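Tailspike protein (Siphovirus 9NA, PDB 3RIQ) binds the lipopolysaccharide of Salmonella as the phage's receptor-recognition protein and, as an endorhamnosidase, probably cleaves its O-antigen chains. Local coordinates at residues Thr28-Leu34 with Lys53-Glu58; Leu35-Asn41 with Glu58-Ile64; Asn262-Asp268 with Thr308-Asn314; Thr352-Asn358 with Gly378-Gly384. One frame throughout, in Å; residues are numbered along the deposited sequence.

Interaction 1. Residues Thr28-Leu34 with Lys53-Glu58; sequences TAAVDSL and KVLTIE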
# COMPACT_ATOMS: atom_id res chain seq x y z
N THR A 28 -10.36 -35.12 31.07
CA THR A 28 -10.93 -35.24 32.42
C THR A 28 -9.88 -35.01 33.50
O THR A 28 -10.14 -34.28 34.50
CB THR A 28 -11.62 -36.61 32.57
OG1 THR A 28 -12.75 -36.63 31.70
CG2 THR A 28 -12.15 -36.83 34.00
N ALA A 29 -8.69 -35.57 33.31
CA ALA A 29 -7.61 -35.47 34.30
C ALA A 29 -7.00 -34.06 34.33
O ALA A 29 -6.45 -33.65 35.34
CB ALA A 29 -6.54 -36.48 33.99
N ALA A 30 -7.07 -33.34 33.20
CA ALA A 30 -6.38 -32.05 33.06
C ALA A 30 -6.88 -30.98 34.01
O ALA A 30 -8.05 -30.93 34.35
CB ALA A 30 -6.49 -31.56 31.59
N VAL A 31 -5.95 -30.14 34.47
CA VAL A 31 -6.26 -28.99 35.33
C VAL A 31 -5.82 -27.67 34.71
O VAL A 31 -6.56 -26.67 34.69
CB VAL A 31 -5.57 -29.16 36.72
CG1 VAL A 31 -5.81 -27.94 37.59
CG2 VAL A 31 -6.11 -30.45 37.41
N ASP A 32 -4.59 -27.66 34.22
CA ASP A 32 -3.96 -26.43 33.68
C ASP A 32 -3.51 -26.74 32.24
O ASP A 32 -4.07 -26.21 31.29
CB ASP A 32 -2.79 -26.09 34.58
CG ASP A 32 -1.97 -24.88 34.12
OD1 ASP A 32 -2.23 -24.32 33.03
OD2 ASP A 32 -1.02 -24.51 34.85
N SER A 33 -2.51 -27.60 32.10
CA SER A 33 -2.00 -27.96 30.78
C SER A 33 -2.29 -29.40 30.38
O SER A 33 -2.42 -30.28 31.23
CB SER A 33 -0.52 -27.64 30.72
OG SER A 33 -0.36 -26.25 30.93
N LEU A 34 -2.40 -29.63 29.07
CA LEU A 34 -2.67 -30.93 28.47
C LEU A 34 -1.67 -31.08 27.34
O LEU A 34 -1.71 -30.30 26.38
CB LEU A 34 -4.14 -31.01 27.99
CG LEU A 34 -4.47 -32.15 27.01
CD1 LEU A 34 -4.09 -33.52 27.54
CD2 LEU A 34 -5.96 -32.04 26.67
N LYS A 53 -13.00 -26.08 31.44
CA LYS A 53 -11.67 -25.73 31.97
C LYS A 53 -10.91 -24.82 31.02
O LYS A 53 -11.04 -24.91 29.78
CB LYS A 53 -10.90 -27.03 32.22
CG LYS A 53 -11.55 -27.81 33.38
CD LYS A 53 -10.80 -29.04 33.83
CE LYS A 53 -10.95 -30.12 32.87
NZ LYS A 53 -10.75 -31.51 33.46
N VAL A 54 -10.10 -23.95 31.60
CA VAL A 54 -9.26 -22.99 30.86
C VAL A 54 -7.91 -23.67 30.64
O VAL A 54 -7.00 -23.61 31.51
CB VAL A 54 -9.15 -21.62 31.59
CG1 VAL A 54 -8.40 -20.64 30.70
CG2 VAL A 54 -10.54 -21.10 31.97
N LEU A 55 -7.79 -24.36 29.51
CA LEU A 55 -6.62 -25.22 29.29
C LEU A 55 -5.62 -24.66 28.33
O LEU A 55 -5.96 -23.91 27.42
CB LEU A 55 -7.08 -26.61 28.80
CG LEU A 55 -7.97 -27.39 29.78
CD1 LEU A 55 -8.42 -28.69 29.14
CD2 LEU A 55 -7.27 -27.66 31.15
N THR A 56 -4.36 -25.02 28.56
CA THR A 56 -3.31 -24.87 27.55
C THR A 56 -3.13 -26.22 26.91
O THR A 56 -2.70 -27.16 27.59
CB THR A 56 -2.02 -24.43 28.24
OG1 THR A 56 -2.26 -23.25 29.01
CG2 THR A 56 -0.91 -24.16 27.20
N ILE A 57 -3.50 -26.37 25.64
CA ILE A 57 -3.40 -27.68 24.96
C ILE A 57 -2.15 -27.63 24.07
O ILE A 57 -2.15 -26.97 23.00
CB ILE A 57 -4.67 -28.03 24.16
CG1 ILE A 57 -5.86 -28.05 25.12
CG2 ILE A 57 -4.48 -29.40 23.47
CD1 ILE A 57 -7.21 -28.32 24.50
N GLU A 58 -1.08 -28.24 24.55
CA GLU A 58 0.23 -28.12 23.90
C GLU A 58 0.42 -29.30 22.98
O GLU A 58 0.55 -30.44 23.45
CB GLU A 58 1.34 -28.10 24.99
CG GLU A 58 2.74 -28.01 24.41
CD GLU A 58 3.18 -26.61 24.16
OE1 GLU A 58 3.19 -25.83 25.11
OE2 GLU A 58 3.53 -26.28 23.02
O HOH W 1 -6.36 -23.92 34.09
O HOH W 2 -0.08 -22.89 30.71
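Ser33 and Leu34 pair in parallel with Thr56 and Ile57, a rung-to-rung step of the right-handed beta-helix close to its N-terminal end. Three backbone bonds hold the register: Thr56 N donates to Asp32 O (3.0 Å), Leu34 N to Thr56 O, and Glu58 N to Leu34 O (2.8 Å). Ahead of the strands the two segments separate, and side-chain and water bonds replace the ladder. Lys53, bent at chi3 (-73°), brings NZ to the C-terminal end of helix 23-29, where it donates to Ala30 O (2.9 Å) and also to Ala27 O, so that carbonyls at the helix end are met by a positive charge. One water donates to both Val31 O and Val54 O, linking two acceptors that cannot bond each other. Beside these polar links Leu55 CD2 packs on Ala30 CB, and Leu34 CD2 lies 4.3 Å from Ile57 CG1. Asp32 is buried, and both carboxylate oxygens are engaged beyond the pair: OD2 in a salt bridge with Lys12, OD1 in one with Lys60 of the second subunit. That same lysine also donates to Val54 O and Thr56 OG1, so the face carrying Ser33 and Thr56, with the loop before it, forms part of the trimer interface. Asp32 and Thr56 run side by side, OD1 and OG1 4.2 Å apart, with a water 2.8 Å from Thr56 OG1.

Interaction 2. Residues Leu35-Asn41 with Glu58-Ile64; sequences LIDIDYN and ECKAKFI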
# COMPACT_ATOMS: atom_id res chain seq x y z
N LEU A 35 -0.75 -32.03 27.48
CA LEU A 35 0.30 -32.24 26.47
C LEU A 35 -0.09 -33.37 25.53
O LEU A 35 -0.36 -34.48 25.98
CB LEU A 35 1.64 -32.54 27.17
CG LEU A 35 2.80 -32.93 26.25
CD1 LEU A 35 3.25 -31.68 25.47
CD2 LEU A 35 3.95 -33.53 27.06
N ILE A 36 -0.11 -33.10 24.23
CA ILE A 36 -0.37 -34.17 23.22
C ILE A 36 1.02 -34.67 22.80
O ILE A 36 1.63 -34.11 21.89
CB ILE A 36 -1.20 -33.66 22.03
CG1 ILE A 36 -2.47 -32.90 22.51
CG2 ILE A 36 -1.54 -34.81 21.09
CD1 ILE A 36 -3.46 -33.72 23.29
N ASP A 37 1.51 -35.70 23.50
CA ASP A 37 2.89 -36.17 23.30
C ASP A 37 3.02 -37.38 22.38
O ASP A 37 4.13 -37.79 22.10
CB ASP A 37 3.58 -36.44 24.66
CG ASP A 37 2.86 -37.50 25.50
OD1 ASP A 37 1.63 -37.71 25.34
OD2 ASP A 37 3.55 -38.10 26.36
N ILE A 38 1.91 -37.95 21.93
CA ILE A 38 1.92 -39.08 20.99
C ILE A 38 0.77 -38.90 20.03
O ILE A 38 -0.24 -38.25 20.34
CB ILE A 38 1.87 -40.46 21.70
CG1 ILE A 38 0.63 -40.60 22.60
CG2 ILE A 38 3.19 -40.76 22.46
CD1 ILE A 38 0.37 -42.03 23.02
N ASP A 39 0.93 -39.42 18.81
CA ASP A 39 -0.13 -39.29 17.80
C ASP A 39 -1.41 -39.97 18.34
O ASP A 39 -1.35 -40.99 19.05
CB ASP A 39 0.27 -39.99 16.51
CG ASP A 39 1.27 -39.22 15.69
OD1 ASP A 39 1.54 -38.02 15.94
OD2 ASP A 39 1.82 -39.85 14.77
N TYR A 40 -2.56 -39.39 18.01
CA TYR A 40 -3.83 -39.86 18.50
C TYR A 40 -4.74 -40.20 17.34
O TYR A 40 -5.05 -39.35 16.50
CB TYR A 40 -4.48 -38.77 19.36
CG TYR A 40 -5.74 -39.24 20.02
CD1 TYR A 40 -5.70 -40.18 21.04
CD2 TYR A 40 -6.98 -38.80 19.57
CE1 TYR A 40 -6.85 -40.65 21.63
CE2 TYR A 40 -8.15 -39.25 20.16
CZ TYR A 40 -8.07 -40.17 21.20
OH TYR A 40 -9.19 -40.63 21.85
N ASN A 41 -5.18 -41.46 17.31
CA ASN A 41 -6.08 -41.95 16.27
C ASN A 41 -7.51 -41.84 16.75
O ASN A 41 -7.97 -42.64 17.59
CB ASN A 41 -5.70 -43.40 15.94
CG ASN A 41 -4.39 -43.50 15.23
OD1 ASN A 41 -3.38 -43.92 15.80
ND2 ASN A 41 -4.38 -43.10 13.99
N GLU A 58 -1.08 -28.24 24.55
CA GLU A 58 0.23 -28.12 23.90
C GLU A 58 0.42 -29.30 22.98
O GLU A 58 0.55 -30.44 23.45
CB GLU A 58 1.34 -28.10 24.99
CG GLU A 58 2.74 -28.01 24.41
CD GLU A 58 3.18 -26.61 24.16
OE1 GLU A 58 3.19 -25.83 25.11
OE2 GLU A 58 3.53 -26.28 23.02
N CYS A 59 0.40 -29.09 21.66
CA CYS A 59 0.43 -30.24 20.73
C CYS A 59 1.83 -30.52 20.22
O CYS A 59 2.49 -29.63 19.62
CB CYS A 59 -0.52 -30.02 19.57
SG CYS A 59 -2.23 -29.72 20.11
N LYS A 60 2.30 -31.74 20.47
CA LYS A 60 3.62 -32.18 19.97
C LYS A 60 3.48 -33.45 19.16
O LYS A 60 4.46 -34.21 19.02
CB LYS A 60 4.63 -32.36 21.12
CG LYS A 60 4.94 -31.04 21.86
CD LYS A 60 6.10 -31.15 22.84
CE LYS A 60 6.44 -29.81 23.42
NZ LYS A 60 7.73 -29.84 24.19
N ALA A 61 2.29 -33.67 18.61
CA ALA A 61 1.99 -34.85 17.80
C ALA A 61 0.66 -34.57 17.10
O ALA A 61 0.12 -33.47 17.26
CB ALA A 61 1.91 -36.09 18.70
N LYS A 62 0.15 -35.51 16.30
CA LYS A 62 -0.98 -35.25 15.42
C LYS A 62 -2.26 -35.90 15.88
O LYS A 62 -2.22 -36.94 16.54
CB LYS A 62 -0.67 -35.80 14.02
CG LYS A 62 0.60 -35.23 13.42
CD LYS A 62 0.80 -35.75 12.02
CE LYS A 62 2.05 -35.14 11.40
NZ LYS A 62 3.29 -35.61 12.09
N PHE A 63 -3.39 -35.29 15.51
CA PHE A 63 -4.70 -35.96 15.57
C PHE A 63 -5.00 -36.58 14.20
O PHE A 63 -5.13 -35.85 13.20
CB PHE A 63 -5.79 -34.97 15.93
CG PHE A 63 -5.56 -34.27 17.25
CD1 PHE A 63 -5.47 -35.00 18.46
CD2 PHE A 63 -5.40 -32.89 17.29
CE1 PHE A 63 -5.27 -34.34 19.71
CE2 PHE A 63 -5.16 -32.22 18.52
CZ PHE A 63 -5.11 -32.95 19.73
N ILE A 64 -5.12 -37.91 14.16
CA ILE A 64 -5.23 -38.65 12.91
C ILE A 64 -6.57 -39.35 12.80
O ILE A 64 -6.95 -40.08 13.71
CB ILE A 64 -4.11 -39.72 12.82
CG1 ILE A 64 -2.72 -39.09 12.94
CG2 ILE A 64 -4.24 -40.58 11.51
CD1 ILE A 64 -1.59 -40.11 13.20
O HOH W 3 5.82 -35.69 21.00
O HOH W 4 3.98 -36.99 15.16
O HOH W 5 2.72 -38.61 12.47
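Ile36 and Phe63 cross at about a right angle, the isoleucine laying CG1 3.8 Å from CZ of the ring. CG1 lies anti to the carbonyl carbon (chi1 -49°) and also reaches Cys59 SG, at 4.0 Å, so one branch serves two neighbours. Nearer the root of the same ring, Tyr40 CB meets its edge at CD1, while the tyrosine ring leads away to place OH against Glu46 and Leu23 N. On the other face, Leu35 runs obliquely to Glu58, CD1 against CG, and Asn41 lies alongside Ile64 with ND2 3.5 Å from CG2. Between the two paired regions both segments turn, and Asp39 spans the bend: OD1 accepts from Lys62 N (2.9 Å), met on its anti side and 31° out of the carboxylate plane. Two waters link the carboxylate to Lys62 NZ, the one on OD1 only weakly. Ala61 CB packs close by, 3.4 Å from Asp39 OD1. Lys60 extends away to Asp32 of the third subunit. Backbone bonds flank the turn, from Ile36 N to Glu58 O and from Ile64 N to Tyr40 O (2.7 Å). Matching turns stacked between parallel strands, with Ile36, Cys59, Tyr40 and Phe63 together on one face, are characteristic of successive coils of a parallel beta-helix, here right-handed.

Interaction 3. Residues Asn262-Asp268 with Thr308-Asn314; sequences NYRLVFD and TQHIIRN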
# COMPACT_ATOMS: atom_id res chain seq x y z
N ASN A 262 -22.78 -12.20 5.87
CA ASN A 262 -21.76 -11.62 6.75
C ASN A 262 -21.64 -10.13 6.57
O ASN A 262 -21.86 -9.63 5.47
CB ASN A 262 -20.39 -12.27 6.48
CG ASN A 262 -20.44 -13.77 6.60
OD1 ASN A 262 -20.19 -14.32 7.68
ND2 ASN A 262 -20.76 -14.46 5.48
N TYR A 263 -21.23 -9.45 7.64
CA TYR A 263 -21.21 -7.99 7.72
C TYR A 263 -19.99 -7.48 8.44
O TYR A 263 -19.48 -8.13 9.36
CB TYR A 263 -22.44 -7.46 8.51
CG TYR A 263 -23.75 -7.62 7.76
CD1 TYR A 263 -24.26 -6.58 6.97
CD2 TYR A 263 -24.47 -8.82 7.81
CE1 TYR A 263 -25.44 -6.74 6.25
CE2 TYR A 263 -25.65 -8.98 7.11
CZ TYR A 263 -26.14 -7.92 6.32
OH TYR A 263 -27.28 -8.07 5.61
N ARG A 264 -19.52 -6.31 8.00
CA ARG A 264 -18.57 -5.54 8.81
C ARG A 264 -17.27 -6.28 9.21
O ARG A 264 -16.84 -6.25 10.38
CB ARG A 264 -19.29 -4.94 10.04
CG ARG A 264 -20.30 -3.88 9.58
CD ARG A 264 -21.04 -3.21 10.74
NE ARG A 264 -21.88 -4.11 11.52
CZ ARG A 264 -22.88 -3.70 12.31
NH1 ARG A 264 -23.14 -2.40 12.45
NH2 ARG A 264 -23.61 -4.58 12.98
N LEU A 265 -16.69 -6.98 8.24
CA LEU A 265 -15.41 -7.67 8.47
C LEU A 265 -14.28 -6.86 7.83
O LEU A 265 -14.53 -5.95 7.00
CB LEU A 265 -15.45 -9.09 7.86
CG LEU A 265 -16.54 -9.98 8.49
CD1 LEU A 265 -16.66 -11.31 7.71
CD2 LEU A 265 -16.25 -10.29 9.97
N VAL A 266 -13.04 -7.20 8.20
CA VAL A 266 -11.85 -6.61 7.59
C VAL A 266 -11.03 -7.69 6.90
O VAL A 266 -10.73 -8.74 7.52
CB VAL A 266 -10.95 -5.93 8.67
CG1 VAL A 266 -9.65 -5.38 8.01
CG2 VAL A 266 -11.71 -4.81 9.38
N PHE A 267 -10.70 -7.46 5.63
CA PHE A 267 -9.82 -8.33 4.87
C PHE A 267 -8.63 -7.46 4.47
O PHE A 267 -8.79 -6.55 3.62
CB PHE A 267 -10.54 -8.88 3.63
CG PHE A 267 -11.80 -9.65 3.97
CD1 PHE A 267 -11.72 -11.00 4.32
CD2 PHE A 267 -13.07 -9.01 4.03
CE1 PHE A 267 -12.88 -11.71 4.65
CE2 PHE A 267 -14.24 -9.73 4.39
CZ PHE A 267 -14.14 -11.08 4.69
N ASP A 268 -7.47 -7.74 5.07
CA ASP A 268 -6.29 -6.88 4.92
C ASP A 268 -5.06 -7.73 4.59
O ASP A 268 -4.63 -8.53 5.42
CB ASP A 268 -6.07 -6.09 6.23
CG ASP A 268 -4.75 -5.30 6.25
OD1 ASP A 268 -4.17 -5.00 5.19
OD2 ASP A 268 -4.30 -4.95 7.38
N THR A 308 -23.27 -4.26 3.65
CA THR A 308 -22.27 -5.12 4.29
C THR A 308 -21.16 -4.34 4.98
O THR A 308 -20.63 -4.81 5.99
CB THR A 308 -21.71 -6.15 3.31
OG1 THR A 308 -21.35 -5.50 2.07
CG2 THR A 308 -22.78 -7.21 3.00
N GLN A 309 -20.76 -3.17 4.44
CA GLN A 309 -19.75 -2.30 5.12
C GLN A 309 -18.46 -3.05 5.45
O GLN A 309 -17.89 -2.87 6.52
CB GLN A 309 -20.32 -1.71 6.42
CG GLN A 309 -21.45 -0.66 6.23
CD GLN A 309 -21.59 0.22 7.48
OE1 GLN A 309 -20.73 1.07 7.76
NE2 GLN A 309 -22.64 -0.01 8.25
N HIS A 310 -17.99 -3.91 4.55
CA HIS A 310 -16.69 -4.52 4.74
C HIS A 310 -15.59 -3.51 4.41
O HIS A 310 -15.80 -2.54 3.66
CB HIS A 310 -16.53 -5.76 3.86
CG HIS A 310 -17.52 -6.86 4.15
ND1 HIS A 310 -17.63 -7.45 5.40
CD2 HIS A 310 -18.36 -7.52 3.33
CE1 HIS A 310 -18.53 -8.42 5.33
NE2 HIS A 310 -19.00 -8.48 4.09
N ILE A 311 -14.41 -3.76 4.96
CA ILE A 311 -13.17 -3.10 4.56
C ILE A 311 -12.28 -4.13 3.91
O ILE A 311 -11.96 -5.17 4.52
CB ILE A 311 -12.47 -2.45 5.77
CG1 ILE A 311 -13.39 -1.41 6.45
CG2 ILE A 311 -11.09 -1.88 5.37
CD1 ILE A 311 -12.82 -0.79 7.78
N ILE A 312 -11.89 -3.85 2.66
CA ILE A 312 -11.06 -4.77 1.89
C ILE A 312 -9.84 -3.98 1.44
O ILE A 312 -9.99 -3.01 0.70
CB ILE A 312 -11.84 -5.28 0.65
CG1 ILE A 312 -13.09 -6.08 1.08
CG2 ILE A 312 -10.89 -6.15 -0.26
CD1 ILE A 312 -14.06 -6.38 -0.11
N ARG A 313 -8.65 -4.38 1.85
CA ARG A 313 -7.47 -3.60 1.46
C ARG A 313 -6.19 -4.42 1.34
O ARG A 313 -6.05 -5.50 1.98
CB ARG A 313 -7.25 -2.40 2.38
CG ARG A 313 -7.31 -2.68 3.81
CD ARG A 313 -7.43 -1.36 4.69
NE ARG A 313 -6.21 -0.54 4.63
CZ ARG A 313 -5.20 -0.63 5.49
NH1 ARG A 313 -5.26 -1.51 6.49
NH2 ARG A 313 -4.11 0.13 5.31
N ASN A 314 -5.31 -3.97 0.45
CA ASN A 314 -3.96 -4.57 0.29
C ASN A 314 -4.01 -6.00 -0.23
O ASN A 314 -3.27 -6.88 0.25
CB ASN A 314 -3.19 -4.45 1.62
CG ASN A 314 -3.14 -3.00 2.13
OD1 ASN A 314 -2.84 -2.09 1.38
ND2 ASN A 314 -3.48 -2.80 3.38
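Strands 266-268 and 311-313 run parallel, their axes 4.8 Å apart and only 3° from alignment, as adjacent rungs of the right-handed beta-helix. Their ladder includes Phe267 N to Ile311 O and Arg313 N to Phe267 O, both 2.8 Å. In the turn before the strands, Arg264 N binds Thr308 O, and the side chain of His310 takes over the next donor. Its ring accepts from Leu265 N through ND1 (3.0 Å), the donor lying in the ring plane, which fixes ND1 as an acceptor here. One face of the imidazole lies over Thr308 O; the opposite face receives the edge of Phe267 in a T-shaped stack, with centroids 5.8 Å apart and planes at 74°. Phe267 also sets CD2 against Ile312 CG1, and both side chains touch Val282 of strand 281-282. Arg264 and Gln309 run side by side, the guanidinium continuing to salt bridges with Asp226 and Asp229. At the other end of the strands, Asp268 forms a long salt bridge from OD2 to Arg313 NH1 (3.7 Å), while Asn269 of the second subunit binds both groups. Asn314 ND2 then meets Asp268 OD1 at 2.9 Å, on its syn side but tilted from the carboxylate plane, with a nearly straight bond of 177°.

Interaction 4. Residues Thr352-Asn358 with Gly378-Gly384; sequences TNNDITN and GGSRLRG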
# COMPACT_ATOMS: atom_id res chain seq x y z
N THR A 352 -23.44 -1.81 -5.20
CA THR A 352 -23.61 -0.41 -5.56
C THR A 352 -23.11 0.45 -4.41
O THR A 352 -22.93 -0.05 -3.31
CB THR A 352 -25.13 -0.11 -5.84
OG1 THR A 352 -25.27 1.19 -6.39
CG2 THR A 352 -25.96 -0.20 -4.53
N ASN A 353 -22.88 1.74 -4.63
CA ASN A 353 -22.58 2.67 -3.55
C ASN A 353 -21.40 2.18 -2.72
O ASN A 353 -21.42 2.23 -1.50
CB ASN A 353 -23.86 2.89 -2.70
CG ASN A 353 -23.67 3.94 -1.61
OD1 ASN A 353 -22.94 4.92 -1.79
ND2 ASN A 353 -24.33 3.73 -0.46
N ASN A 354 -20.33 1.77 -3.42
CA ASN A 354 -19.06 1.42 -2.78
C ASN A 354 -17.98 2.42 -3.16
O ASN A 354 -18.06 3.08 -4.20
CB ASN A 354 -18.63 -0.01 -3.18
CG ASN A 354 -19.62 -1.06 -2.68
OD1 ASN A 354 -19.91 -1.11 -1.49
ND2 ASN A 354 -20.16 -1.87 -3.59
N ASP A 355 -16.96 2.48 -2.31
CA ASP A 355 -15.83 3.37 -2.50
C ASP A 355 -14.59 2.55 -2.80
O ASP A 355 -14.18 1.73 -1.98
CB ASP A 355 -15.64 4.22 -1.25
CG ASP A 355 -16.66 5.31 -1.17
OD1 ASP A 355 -16.53 6.29 -1.92
OD2 ASP A 355 -17.60 5.20 -0.38
N ILE A 356 -14.04 2.77 -3.99
CA ILE A 356 -13.03 1.89 -4.59
C ILE A 356 -11.83 2.71 -5.00
O ILE A 356 -11.97 3.61 -5.83
CB ILE A 356 -13.61 1.21 -5.87
CG1 ILE A 356 -14.88 0.42 -5.55
CG2 ILE A 356 -12.60 0.29 -6.54
CD1 ILE A 356 -15.64 -0.05 -6.77
N THR A 357 -10.67 2.40 -4.45
CA THR A 357 -9.46 3.17 -4.74
C THR A 357 -8.24 2.31 -4.96
O THR A 357 -8.13 1.25 -4.40
CB THR A 357 -9.12 4.18 -3.59
OG1 THR A 357 -9.01 3.51 -2.34
CG2 THR A 357 -10.19 5.27 -3.47
N ASN A 358 -7.35 2.80 -5.82
CA ASN A 358 -6.03 2.18 -6.02
C ASN A 358 -6.10 0.73 -6.48
O ASN A 358 -5.56 -0.19 -5.86
CB ASN A 358 -5.18 2.38 -4.76
CG ASN A 358 -4.90 3.85 -4.52
OD1 ASN A 358 -4.39 4.53 -5.42
ND2 ASN A 358 -5.30 4.36 -3.38
N GLY A 378 -23.24 -1.15 -10.31
CA GLY A 378 -24.11 -0.17 -9.64
C GLY A 378 -23.45 1.18 -9.64
O GLY A 378 -22.58 1.45 -10.48
N GLY A 379 -23.83 2.04 -8.71
CA GLY A 379 -23.26 3.38 -8.71
C GLY A 379 -22.14 3.48 -7.70
O GLY A 379 -22.36 3.92 -6.55
N SER A 380 -20.94 3.09 -8.14
CA SER A 380 -19.77 3.14 -7.25
C SER A 380 -18.85 4.32 -7.61
O SER A 380 -19.07 5.01 -8.62
CB SER A 380 -19.02 1.80 -7.24
OG SER A 380 -19.84 0.86 -6.55
N ARG A 381 -17.85 4.57 -6.76
CA ARG A 381 -16.96 5.73 -6.97
C ARG A 381 -15.54 5.16 -7.03
O ARG A 381 -15.07 4.57 -6.05
CB ARG A 381 -17.09 6.73 -5.80
CG ARG A 381 -18.48 7.37 -5.73
CD ARG A 381 -18.81 7.97 -4.36
NE ARG A 381 -18.95 6.94 -3.32
CZ ARG A 381 -20.07 6.25 -3.03
NH1 ARG A 381 -21.20 6.47 -3.70
NH2 ARG A 381 -20.05 5.34 -2.03
N LEU A 382 -14.87 5.34 -8.17
CA LEU A 382 -13.55 4.74 -8.40
C LEU A 382 -12.51 5.83 -8.53
O LEU A 382 -12.74 6.79 -9.31
CB LEU A 382 -13.53 3.91 -9.69
CG LEU A 382 -14.38 2.63 -9.73
CD1 LEU A 382 -15.86 2.95 -9.76
CD2 LEU A 382 -14.00 1.80 -10.94
N ARG A 383 -11.40 5.70 -7.81
CA ARG A 383 -10.32 6.72 -7.86
C ARG A 383 -8.99 6.01 -7.90
O ARG A 383 -8.68 5.26 -6.96
CB ARG A 383 -10.34 7.72 -6.70
CG ARG A 383 -11.65 8.44 -6.41
CD ARG A 383 -12.35 7.81 -5.28
NE ARG A 383 -13.55 8.50 -4.78
CZ ARG A 383 -14.31 7.98 -3.80
NH1 ARG A 383 -13.98 6.80 -3.25
NH2 ARG A 383 -15.40 8.61 -3.40
N GLY A 384 -8.19 6.26 -8.92
CA GLY A 384 -6.87 5.66 -8.99
C GLY A 384 -6.96 4.26 -9.53
O GLY A 384 -6.96 3.29 -8.77
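Gly378 packs its CA closely against Thr352 OG1. Gly379 follows with bonds from both its backbone N and its O: the N donates to Thr352 OG1 (2.9 Å), and the O accepts from Asn353 N, which stands well above the carbonyl plane. Ser380 OG takes a weak bond from Asn354 N and is held more firmly by Asp349; its CB meets Ile356 CD1. Arg381 enters the parallel ladder, N to Asn354 O, and bends at chi3 (-68°) to bring its guanidinium between two acceptors. NH1 and NH2 grip Asn353 OD1 end-on, while NE and NH2 take Asp355 side-on, NE reaching OD1 at 2.9 Å from above the carboxylate plane. Asn354 O lies over one face of this guanidinium. Leu382 turns to the other side of the sheet, its CG 4.2 Å from Ile356 CB. Arg383 returns to the charged face, with both terminal nitrogens on Asp355 OD1, NH1 at 2.9 Å, and its guanidinium within 1° of the carboxylate plane. Its NE continues to His388 of the second subunit. Gly384 ends the segment at a corner with positive phi. Asp355 OD1 thus accepts three bonds from two arginines, a network that probably keeps the aspartate ionised and ties adjacent beta-helix rungs to the trimer interface.

How the interactions relate
All four contacts join consecutive coils of one parallel beta-helix, sampled at two levels along its axis. Interactions 1 and 2 are continuous: they share Glu58 and strands 33-36 and 56-59, their centres lie 14 Å apart, and Ile57 CG2 touches Ile36 CG1 at 4.2 Å. The trimer couples them again, because Lys60 in interaction 2 of one subunit reaches Asp32 and Thr56 in interaction 1 of another. Interactions 3 and 4 form the second level, with centres 15 Å apart and nearest atoms about 6 Å apart, without touching; both also meet the second subunit. Interactions 1 and 4 are the most distant pair, their centres about 50 Å apart.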